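Local coordinates for nitroalkane oxidase (Podospora anserina, PDB 3MKH), which oxidises primary and secondary nitroalkanes to aldehydes or ketones with FAD and molecular oxygen, releasing nitrite and hydrogen peroxide and preferring longer chains such as 1-nitrohexane, at the flavin-adenine dinucleotide site and the interface of chains A and C. Coordinates in Å, arbitrary orientation; residue numbers count along the deposited sequence, not the author numbering. Chains: chain A/B/C, Nitroalkane oxidase.

Contact 1: the flavin-adenine dinucleotide site. Residues chain A 132, 135, 139-142, 170-172, 397-401, 403-404; chain B 301, 307, 310, 373-376; chain C 311. With FAD (flavin-adenine dinucleotide), chain D.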
# COMPACT_ATOMS: atom_id res chain seq x y z
N LEU A 132 -27.92 13.32 -16.23
CA LEU A 132 -27.22 14.51 -15.77
C LEU A 132 -26.05 14.71 -16.74
O LEU A 132 -25.08 13.93 -16.76
CB LEU A 132 -26.75 14.37 -14.32
CG LEU A 132 -25.84 15.44 -13.69
CD1 LEU A 132 -26.19 16.84 -14.14
CD2 LEU A 132 -25.87 15.35 -12.17
N SER A 135 -20.41 15.93 -18.13
CA SER A 135 -19.08 15.65 -18.67
C SER A 135 -18.92 15.95 -20.16
O SER A 135 -19.89 15.92 -20.93
CB SER A 135 -18.69 14.19 -18.39
OG SER A 135 -18.64 13.95 -16.99
N GLY A 139 -12.67 17.04 -21.01
CA GLY A 139 -12.51 17.03 -19.56
C GLY A 139 -13.32 18.11 -18.85
O GLY A 139 -13.68 19.13 -19.45
N VAL A 140 -13.61 17.90 -17.57
CA VAL A 140 -14.34 18.91 -16.81
C VAL A 140 -13.83 19.16 -15.38
O VAL A 140 -14.45 19.91 -14.64
CB VAL A 140 -15.85 18.59 -16.76
CG1 VAL A 140 -16.48 18.74 -18.14
CG2 VAL A 140 -16.06 17.19 -16.20
N ALA A 141 -12.73 18.53 -14.99
CA ALA A 141 -12.21 18.76 -13.64
C ALA A 141 -11.87 20.23 -13.43
O ALA A 141 -11.87 20.72 -12.31
CB ALA A 141 -10.99 17.88 -13.38
N ASN A 142 -11.59 20.95 -14.52
CA ASN A 142 -11.17 22.34 -14.44
C ASN A 142 -12.19 23.30 -15.06
O ASN A 142 -11.85 24.40 -15.47
CB ASN A 142 -9.81 22.51 -15.10
CG ASN A 142 -8.80 21.49 -14.58
OD1 ASN A 142 -8.36 20.59 -15.30
ND2 ASN A 142 -8.45 21.61 -13.30
N TRP A 170 -19.82 10.77 -21.96
CA TRP A 170 -19.90 9.98 -20.73
C TRP A 170 -21.22 10.14 -19.96
O TRP A 170 -21.40 9.50 -18.93
CB TRP A 170 -18.73 10.27 -19.78
CG TRP A 170 -17.34 9.98 -20.34
CD1 TRP A 170 -16.39 10.91 -20.68
CD2 TRP A 170 -16.76 8.70 -20.59
NE1 TRP A 170 -15.26 10.28 -21.15
CE2 TRP A 170 -15.46 8.92 -21.09
CE3 TRP A 170 -17.21 7.38 -20.44
CZ2 TRP A 170 -14.60 7.88 -21.45
CZ3 TRP A 170 -16.36 6.34 -20.80
CH2 TRP A 170 -15.07 6.60 -21.29
N ALA A 171 -22.12 10.98 -20.44
CA ALA A 171 -23.33 11.27 -19.68
C ALA A 171 -24.35 10.16 -19.85
O ALA A 171 -25.07 10.07 -20.85
CB ALA A 171 -23.90 12.62 -20.04
N THR A 172 -24.40 9.30 -18.84
CA THR A 172 -25.17 8.08 -18.92
C THR A 172 -26.64 8.34 -19.27
O THR A 172 -27.29 9.16 -18.63
CB THR A 172 -25.06 7.31 -17.59
OG1 THR A 172 -23.68 7.08 -17.30
CG2 THR A 172 -25.80 6.01 -17.67
N ILE A 397 -12.70 6.64 -10.87
CA ILE A 397 -12.54 7.59 -11.97
C ILE A 397 -13.84 8.23 -12.43
O ILE A 397 -13.82 9.30 -13.03
CB ILE A 397 -11.79 6.97 -13.19
CG1 ILE A 397 -12.51 5.72 -13.70
CG2 ILE A 397 -10.35 6.61 -12.82
CD1 ILE A 397 -11.76 5.05 -14.88
N PHE A 398 -14.98 7.60 -12.15
CA PHE A 398 -16.24 8.16 -12.63
C PHE A 398 -16.92 8.93 -11.50
O PHE A 398 -16.36 9.04 -10.39
CB PHE A 398 -17.14 7.11 -13.32
CG PHE A 398 -18.08 6.34 -12.39
CD1 PHE A 398 -17.83 6.25 -11.03
CD2 PHE A 398 -19.18 5.69 -12.91
CE1 PHE A 398 -18.68 5.54 -10.20
CE2 PHE A 398 -20.05 4.97 -12.07
CZ PHE A 398 -19.80 4.89 -10.72
N ASP A 399 -18.08 9.50 -11.81
CA ASP A 399 -18.83 10.30 -10.85
C ASP A 399 -17.94 11.36 -10.19
O ASP A 399 -18.03 11.58 -8.97
CB ASP A 399 -19.46 9.40 -9.80
CG ASP A 399 -20.73 10.00 -9.22
OD1 ASP A 399 -20.77 10.25 -7.99
OD2 ASP A 399 -21.69 10.21 -9.99
N GLY A 400 -17.09 12.02 -10.99
CA GLY A 400 -16.09 12.91 -10.47
C GLY A 400 -14.90 12.13 -9.94
O GLY A 400 -14.94 11.56 -8.83
N GLY A 401 -13.84 12.08 -10.74
CA GLY A 401 -12.67 11.26 -10.45
C GLY A 401 -12.01 11.64 -9.13
O GLY A 401 -12.05 12.81 -8.75
N VAL A 403 -8.82 11.89 -8.27
CA VAL A 403 -7.58 12.67 -8.31
C VAL A 403 -7.81 14.12 -8.72
O VAL A 403 -7.22 15.04 -8.15
CB VAL A 403 -6.55 12.02 -9.27
CG1 VAL A 403 -5.26 12.84 -9.35
CG2 VAL A 403 -6.25 10.59 -8.82
N GLY A 404 -8.68 14.31 -9.71
CA GLY A 404 -8.92 15.62 -10.29
C GLY A 404 -10.06 16.38 -9.65
O GLY A 404 -10.12 17.61 -9.76
N ARG B 301 -6.77 18.58 -20.14
CA ARG B 301 -8.06 18.33 -19.52
C ARG B 301 -8.79 19.63 -19.23
O ARG B 301 -9.43 19.76 -18.20
CB ARG B 301 -7.88 17.52 -18.23
CG ARG B 301 -7.30 16.10 -18.42
CD ARG B 301 -8.39 15.11 -18.82
NE ARG B 301 -8.67 15.13 -20.26
CZ ARG B 301 -9.82 14.75 -20.82
NH1 ARG B 301 -10.83 14.34 -20.06
NH2 ARG B 301 -9.96 14.77 -22.14
N LEU B 307 -1.30 19.50 -17.68
CA LEU B 307 -1.66 18.43 -16.75
C LEU B 307 -0.53 18.09 -15.79
O LEU B 307 -0.76 17.84 -14.61
CB LEU B 307 -2.09 17.19 -17.52
CG LEU B 307 -2.98 16.17 -16.82
CD1 LEU B 307 -4.16 16.88 -16.15
CD2 LEU B 307 -3.47 15.14 -17.85
N ARG B 310 -0.08 19.70 -12.23
CA ARG B 310 -0.88 19.30 -11.07
C ARG B 310 -0.08 18.29 -10.27
O ARG B 310 0.25 17.22 -10.80
CB ARG B 310 -2.19 18.65 -11.54
CG ARG B 310 -2.86 19.34 -12.71
CD ARG B 310 -3.56 20.63 -12.30
NE ARG B 310 -4.32 21.18 -13.42
CZ ARG B 310 -4.93 22.36 -13.39
NH1 ARG B 310 -4.86 23.13 -12.30
NH2 ARG B 310 -5.60 22.78 -14.45
N ALA B 373 -4.74 8.39 -12.75
CA ALA B 373 -4.12 9.63 -13.21
C ALA B 373 -4.77 10.16 -14.49
O ALA B 373 -5.08 11.35 -14.59
CB ALA B 373 -2.62 9.42 -13.43
N VAL B 374 -4.95 9.28 -15.48
CA VAL B 374 -5.55 9.69 -16.75
C VAL B 374 -7.03 10.03 -16.56
O VAL B 374 -7.59 10.91 -17.24
CB VAL B 374 -5.39 8.58 -17.81
CG1 VAL B 374 -6.27 8.86 -19.03
CG2 VAL B 374 -3.92 8.44 -18.20
N GLY B 375 -7.67 9.32 -15.63
CA GLY B 375 -9.05 9.60 -15.26
C GLY B 375 -10.07 8.83 -16.10
O GLY B 375 -9.78 7.75 -16.59
N ILE B 376 -11.25 9.40 -16.28
CA ILE B 376 -12.35 8.68 -16.93
C ILE B 376 -12.01 8.24 -18.36
O ILE B 376 -12.47 7.19 -18.83
CB ILE B 376 -13.67 9.49 -16.89
CG1 ILE B 376 -14.85 8.59 -17.22
CG2 ILE B 376 -13.61 10.70 -17.79
CD1 ILE B 376 -14.96 7.45 -16.26
N GLN C 311 -1.37 20.40 -3.50
CA GLN C 311 -2.10 19.14 -3.68
C GLN C 311 -1.48 17.95 -2.95
O GLN C 311 -2.19 17.18 -2.29
CB GLN C 311 -2.29 18.81 -5.16
CG GLN C 311 -3.25 19.76 -5.88
CD GLN C 311 -3.57 19.32 -7.31
OE1 GLN C 311 -2.97 18.37 -7.83
NE2 GLN C 311 -4.53 20.00 -7.95
PA FAD D . -11.13 14.89 -16.15
O1A FAD D . -11.34 16.32 -16.39
O2A FAD D . -11.31 13.95 -17.25
O5B FAD D . -9.65 14.70 -15.54
C5B FAD D . -8.85 13.57 -15.88
C4B FAD D . -7.62 13.40 -14.97
O4B FAD D . -6.76 14.54 -15.14
C3B FAD D . -8.01 13.40 -13.50
O3B FAD D . -8.27 12.06 -13.07
C2B FAD D . -6.75 13.91 -12.83
O2B FAD D . -5.84 12.84 -12.61
C1B FAD D . -6.17 14.88 -13.86
N9A FAD D . -6.55 16.27 -13.48
C8A FAD D . -7.30 17.10 -14.19
N7A FAD D . -7.44 18.25 -13.54
C5A FAD D . -6.77 18.15 -12.40
C6A FAD D . -6.55 19.01 -11.33
N6A FAD D . -7.08 20.23 -11.33
N1A FAD D . -5.80 18.59 -10.31
C2A FAD D . -5.28 17.38 -10.30
N3A FAD D . -5.46 16.54 -11.30
C4A FAD D . -6.20 16.89 -12.36
N1 FAD D . -20.76 12.07 -16.58
C2 FAD D . -21.94 12.80 -16.51
O2 FAD D . -21.92 14.00 -16.74
N3 FAD D . -23.13 12.16 -16.17
C4 FAD D . -23.15 10.79 -15.91
O4 FAD D . -24.21 10.24 -15.63
C4X FAD D . -21.97 10.07 -15.99
N5 FAD D . -21.95 8.69 -15.73
C5X FAD D . -20.85 7.94 -16.14
C6 FAD D . -20.92 6.55 -16.21
C7 FAD D . -19.82 5.81 -16.63
C7M FAD D . -19.89 4.29 -16.72
C8 FAD D . -18.64 6.47 -16.96
C8M FAD D . -17.42 5.67 -17.42
C9 FAD D . -18.57 7.85 -16.87
C9A FAD D . -19.67 8.59 -16.47
N10 FAD D . -19.60 9.98 -16.39
C10 FAD D . -20.78 10.71 -16.32
C1' FAD D . -18.29 10.68 -16.36
C2' FAD D . -17.75 10.77 -14.94
O2' FAD D . -18.62 11.55 -14.13
C3' FAD D . -16.32 11.34 -14.87
O3' FAD D . -15.84 11.18 -13.55
C4' FAD D . -16.24 12.83 -15.24
O4' FAD D . -16.24 13.00 -16.65
C5' FAD D . -14.96 13.45 -14.67
O5' FAD D . -13.80 12.72 -15.08
P FAD D . -12.39 12.98 -14.40
O1P FAD D . -12.58 13.04 -12.94
O2P FAD D . -11.42 12.03 -14.94
O3P FAD D . -12.06 14.48 -14.91
O HOH W 1 -9.95 11.70 -18.38
O HOH W 2 -9.15 9.93 -10.87
O HOH W 3 -26.81 10.63 -15.87
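This is the FAD pocket of the acyl-CoA dehydrogenase fold, built from three subunits. At the pyrimidine, FAD N3 donates almost head-on to the carbonyl of A:Leu132 (N3 to O, 2.7 Å). A:Ser135 OG, turned beside its own backbone N (chi1 -61°), lies 2.6 Å from ribityl FAD O4' and also donates to flavin N1. A:Thr172 OG1 sits over the flavin face, 2.8 Å from FAD N5 but above the ring plane, poorly placed for a regular hydrogen bond. A:Phe398 points its edge at the FAD benzenoid ring, the two ring planes 85° apart; the neighbouring A:Asp399 is the likely proton acceptor. Around the pyrophosphate, A:Gly401 N reaches FAD O1P (2.7 Å), B:Ile376 N reaches FAD O2P (3.0 Å, 164° at H), and B:Arg301 NH1 meets FAD O2A within the guanidinium plane (2.9 Å). An alanine at B:Arg301 would probably weaken phosphate binding, losing this salt bridge and the CD packing on C5B. The adenine lies between A:Gly404 CA and B:Arg310 CG, while C:Gln311 NE2 faces FAD N1A at 3.0 Å. A:Asn142 ND2 sits 2.8 Å from FAD N6A, donor against donor, so its amide may be flipped. In the fold, the diphosphate meets the start of helix 402-415 of A and the 3-10 turn 375-379 of B.

Contact 2: the interface of chains A and C. Residues chain A 323, 326, 329-330, 358; chain C 322-323, 326, 329-330, 358.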
# COMPACT_ATOMS: atom_id res chain seq x y z
N GLN A 323 -11.81 -4.84 4.91
CA GLN A 323 -11.99 -3.61 4.13
C GLN A 323 -13.45 -3.37 3.78
O GLN A 323 -13.91 -2.21 3.77
CB GLN A 323 -11.12 -3.66 2.87
CG GLN A 323 -9.60 -3.64 3.17
CD GLN A 323 -9.14 -2.30 3.73
OE1 GLN A 323 -9.55 -1.24 3.25
NE2 GLN A 323 -8.29 -2.35 4.75
N ALA A 326 -15.33 -2.05 6.87
CA ALA A 326 -15.02 -0.62 7.00
C ALA A 326 -15.74 0.23 5.96
O ALA A 326 -16.27 1.30 6.27
CB ALA A 326 -13.52 -0.38 6.88
N ALA A 329 -19.55 0.53 6.76
CA ALA A 329 -19.68 1.36 7.96
C ALA A 329 -19.52 2.84 7.61
O ALA A 329 -20.33 3.68 8.02
CB ALA A 329 -18.65 0.93 9.01
N LEU A 330 -18.47 3.15 6.84
CA LEU A 330 -18.21 4.51 6.39
C LEU A 330 -19.33 5.02 5.47
O LEU A 330 -19.80 6.14 5.63
CB LEU A 330 -16.85 4.61 5.67
CG LEU A 330 -16.56 6.02 5.12
CD1 LEU A 330 -16.64 7.04 6.23
CD2 LEU A 330 -15.20 6.10 4.44
N PHE A 358 -12.84 6.34 -0.40
CA PHE A 358 -12.38 5.14 0.30
C PHE A 358 -12.87 3.86 -0.37
O PHE A 358 -12.09 2.94 -0.61
CB PHE A 358 -12.85 5.14 1.77
CG PHE A 358 -12.46 3.89 2.54
CD1 PHE A 358 -13.29 2.78 2.56
CD2 PHE A 358 -11.25 3.83 3.22
CE1 PHE A 358 -12.93 1.63 3.27
CE2 PHE A 358 -10.89 2.69 3.92
CZ PHE A 358 -11.73 1.59 3.95
N ILE C 322 -9.89 10.46 5.86
CA ILE C 322 -10.74 9.41 5.31
C ILE C 322 -10.56 8.10 6.09
O ILE C 322 -11.53 7.47 6.52
CB ILE C 322 -10.43 9.15 3.81
CG1 ILE C 322 -10.77 10.38 2.96
CG2 ILE C 322 -11.19 7.93 3.29
CD1 ILE C 322 -10.25 10.30 1.52
N GLN C 323 -9.31 7.69 6.27
CA GLN C 323 -9.04 6.47 7.02
C GLN C 323 -9.57 6.53 8.46
O GLN C 323 -10.07 5.53 8.98
CB GLN C 323 -7.55 6.13 7.00
CG GLN C 323 -7.02 5.80 5.60
CD GLN C 323 -7.60 4.53 5.01
OE1 GLN C 323 -7.71 3.51 5.69
NE2 GLN C 323 -7.92 4.57 3.73
N ALA C 326 -13.36 6.00 8.48
CA ALA C 326 -13.65 4.59 8.30
C ALA C 326 -13.34 3.80 9.58
O ALA C 326 -14.12 2.92 9.99
CB ALA C 326 -12.83 4.02 7.12
N ALA C 329 -16.03 4.43 12.25
CA ALA C 329 -17.31 3.82 11.88
C ALA C 329 -17.25 2.31 12.07
O ALA C 329 -18.19 1.71 12.57
CB ALA C 329 -17.72 4.20 10.44
N LEU C 330 -16.13 1.70 11.69
CA LEU C 330 -15.96 0.27 11.86
C LEU C 330 -15.88 -0.09 13.35
O LEU C 330 -16.51 -1.04 13.80
CB LEU C 330 -14.70 -0.23 11.14
CG LEU C 330 -14.34 -1.69 11.41
CD1 LEU C 330 -15.46 -2.64 10.99
CD2 LEU C 330 -13.03 -2.09 10.73
N PHE C 358 -7.87 -3.44 11.17
CA PHE C 358 -8.02 -2.24 10.35
C PHE C 358 -7.42 -1.01 11.01
O PHE C 358 -6.59 -0.31 10.41
CB PHE C 358 -9.50 -1.96 10.02
CG PHE C 358 -9.69 -0.80 9.09
CD1 PHE C 358 -9.90 0.47 9.59
CD2 PHE C 358 -9.61 -0.98 7.71
CE1 PHE C 358 -10.06 1.56 8.73
CE2 PHE C 358 -9.77 0.09 6.85
CZ PHE C 358 -10.00 1.36 7.36
O HOH W 4 -8.09 1.60 2.49
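Two phenylalanine rings, A:Phe358 and C:Phe358, meet tip to tip near the two-fold axis relating chains A and C, with CZ of one 3.8 Å from CZ of the other. Each ring has the methyl of the partner's alanine on one face, shifted toward the rim: C:Ala326 CB lies over A:Phe358, and A:Ala326 CB lies 3.8 Å from C:Phe358 CE2. At the edge of each ring, in plane, are the CD of the partner's Gln323 and the backbone O of its own Gln323. C:Gln323 NE2 comes within 3.4 Å of A:Phe358 CD2, the amide and ring planes 43° apart, so the amide is neither stacked nor upright. A bend at chi2 (-66°) turns this amide toward the ring, and A:Gln323 is bent alike. A water bridges the two amides, 3.3 Å from A:Gln323 OE1 and 3.2 Å from C:Gln323 NE2; no direct polar pair spans the patch. With CG anti to the backbone N (chi1 177°), A:Phe358 also lays its CB against C:Ile322 CG2 at 3.6 Å. Farther along helices 311-340, A:Ala329 CB and C:Ala329 CB touch at 3.7 Å, small side chains that let the backbones approach, while A:Leu330 and C:Leu330 flank the partner's Ala326. The patch is an apolar helix-packing seam, joining helices 311-340 and 345-374 of two subunits in the homotetramer.

Contact 3: the interface of chains A and C. Residues chain A 308-311, 314-315, 317-318; chain C 408, 411, 414-415.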
# COMPACT_ATOMS: atom_id res chain seq x y z
N LEU A 308 -9.05 -22.96 2.38
CA LEU A 308 -9.05 -21.99 3.47
C LEU A 308 -8.01 -22.29 4.56
O LEU A 308 -7.73 -21.44 5.41
CB LEU A 308 -10.45 -21.81 4.08
CG LEU A 308 -11.32 -20.71 3.47
CD1 LEU A 308 -12.71 -20.71 4.10
CD2 LEU A 308 -10.66 -19.33 3.61
N GLU A 309 -7.42 -23.48 4.53
CA GLU A 309 -6.39 -23.78 5.53
C GLU A 309 -5.01 -23.24 5.19
O GLU A 309 -4.11 -23.25 6.04
CB GLU A 309 -6.36 -25.27 5.89
CG GLU A 309 -7.37 -25.61 6.98
CD GLU A 309 -7.32 -27.07 7.40
OE1 GLU A 309 -6.21 -27.57 7.70
OE2 GLU A 309 -8.40 -27.70 7.43
N ARG A 310 -4.85 -22.74 3.97
CA ARG A 310 -3.62 -22.04 3.61
C ARG A 310 -3.64 -20.64 4.20
O ARG A 310 -4.47 -19.81 3.81
CB ARG A 310 -3.51 -21.94 2.08
CG ARG A 310 -3.85 -23.23 1.36
CD ARG A 310 -2.81 -24.29 1.66
NE ARG A 310 -3.13 -25.58 1.05
CZ ARG A 310 -2.40 -26.69 1.23
NH1 ARG A 310 -1.32 -26.65 2.02
NH2 ARG A 310 -2.76 -27.82 0.64
N GLN A 311 -2.73 -20.36 5.13
CA GLN A 311 -2.64 -19.03 5.72
C GLN A 311 -2.63 -17.94 4.64
O GLN A 311 -3.18 -16.85 4.85
CB GLN A 311 -1.39 -18.88 6.60
CG GLN A 311 -1.49 -19.54 7.97
CD GLN A 311 -0.41 -19.09 8.95
OE1 GLN A 311 -0.48 -19.38 10.15
NE2 GLN A 311 0.59 -18.37 8.44
N ALA A 314 -6.20 -17.50 3.12
CA ALA A 314 -7.06 -16.99 4.17
C ALA A 314 -6.78 -15.54 4.48
O ALA A 314 -7.70 -14.75 4.66
CB ALA A 314 -6.94 -17.85 5.43
N ASP A 315 -5.51 -15.16 4.53
CA ASP A 315 -5.17 -13.79 4.89
C ASP A 315 -5.63 -12.79 3.82
O ASP A 315 -6.04 -11.68 4.14
CB ASP A 315 -3.68 -13.64 5.20
CG ASP A 315 -3.34 -14.09 6.62
OD1 ASP A 315 -4.15 -14.85 7.22
OD2 ASP A 315 -2.28 -13.67 7.14
N LEU A 317 -8.32 -13.28 1.88
CA LEU A 317 -9.78 -13.16 2.02
C LEU A 317 -10.21 -12.35 3.24
O LEU A 317 -11.12 -11.53 3.15
CB LEU A 317 -10.45 -14.52 2.08
CG LEU A 317 -11.04 -15.02 0.77
CD1 LEU A 317 -11.85 -16.28 1.00
CD2 LEU A 317 -11.91 -13.92 0.18
N SER A 318 -9.59 -12.59 4.39
CA SER A 318 -9.98 -11.85 5.58
C SER A 318 -9.63 -10.37 5.40
O SER A 318 -10.37 -9.49 5.87
CB SER A 318 -9.38 -12.45 6.86
OG SER A 318 -7.97 -12.32 6.88
N ARG C 408 -5.30 -15.56 12.61
CA ARG C 408 -5.36 -17.02 12.72
C ARG C 408 -6.77 -17.40 13.15
O ARG C 408 -7.33 -18.42 12.73
CB ARG C 408 -4.35 -17.53 13.75
CG ARG C 408 -2.87 -17.39 13.39
CD ARG C 408 -2.58 -16.41 12.27
NE ARG C 408 -3.06 -16.93 10.98
CZ ARG C 408 -2.85 -16.33 9.81
NH1 ARG C 408 -2.17 -15.19 9.74
NH2 ARG C 408 -3.35 -16.88 8.71
N GLN C 411 -9.20 -16.85 10.27
CA GLN C 411 -9.13 -18.01 9.41
C GLN C 411 -10.02 -19.14 9.93
O GLN C 411 -10.78 -19.73 9.16
CB GLN C 411 -7.68 -18.47 9.32
CG GLN C 411 -7.45 -19.74 8.57
CD GLN C 411 -5.97 -20.04 8.44
OE1 GLN C 411 -5.57 -20.90 7.65
NE2 GLN C 411 -5.14 -19.32 9.20
N MET C 414 -13.79 -18.40 9.45
CA MET C 414 -14.24 -18.59 8.07
C MET C 414 -14.30 -20.06 7.68
O MET C 414 -15.04 -20.44 6.79
CB MET C 414 -13.34 -17.84 7.08
CG MET C 414 -13.37 -16.32 7.15
SD MET C 414 -12.37 -15.58 5.83
CE MET C 414 -10.71 -15.85 6.46
N LEU C 415 -13.50 -20.89 8.35
CA LEU C 415 -13.45 -22.32 8.03
C LEU C 415 -14.68 -23.09 8.55
O LEU C 415 -14.99 -24.17 8.07
CB LEU C 415 -12.18 -22.95 8.60
CG LEU C 415 -10.93 -22.93 7.72
CD1 LEU C 415 -9.70 -23.26 8.54
CD2 LEU C 415 -11.10 -23.91 6.57
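Leucines and a methionine form the apolar centre, where the 3-10 turn 307-309 and the start of helix 311-340 of chain A receive the last turns of helix 402-415 of chain C. A:Leu308 CB presses on C:Leu415 CD2 at 3.3 Å, closer than such carbons normally pack, and the other branch of the same leucine, C:Leu415 CD1, crosses A:Glu309 CG at 3.7 Å. C:Met414, bent at chi3 (-76°), brings its terminal methyl CE to A:Ser318 CB, 3.7 Å away, beside the carbonyl O of A:Ala314. The extended C:Gln411, CG anti to the backbone N (chi1 174°), runs across A:Ala314, with its CG 3.7 Å from that residue's CB. Its modelled OE1 faces two carbonyl oxygens, A:Leu308 O and A:Glu309 O, each at 3.2 Å. These are acceptor pairs, and C:Gln411 NE2 lies at the edge of the C:Arg408 guanidinium, donor toward donor, so a flipped amide would probably suit both ends better. At the rim, C:Arg408 grips A:Asp315 end-on: NH1 reaches OD2 on its syn lone pair (3.0 Å, 163° at H), whereas NH2 meets OD1 at 2.6 Å from above the carboxylate plane. A:Gln311 stacks its amide over one guanidinium face, which should help fix the rotation of that group. Apolar packing inside and a salt bridge outside thus join subunits A and C in the homotetramer.

Contacts 1 and 2 lie about 24 Å apart, contacts 2 and 3 about 22 Å, and contacts 1 and 3 about 38 Å, measured between the centres of their C-alpha atoms. Helix 311-340 runs through all three: its first residue, Gln311, faces adenine in contact 1 and stacks on an arginine in contact 3, whereas its middle builds contact 2. Helix 402-415 begins at the diphosphate of contact 1 and ends in contact 3; helix 345-374 serves contacts 1 and 2. Since the cofactor pocket spans chains A, B and C, tetramer assembly and FAD binding are probably coupled.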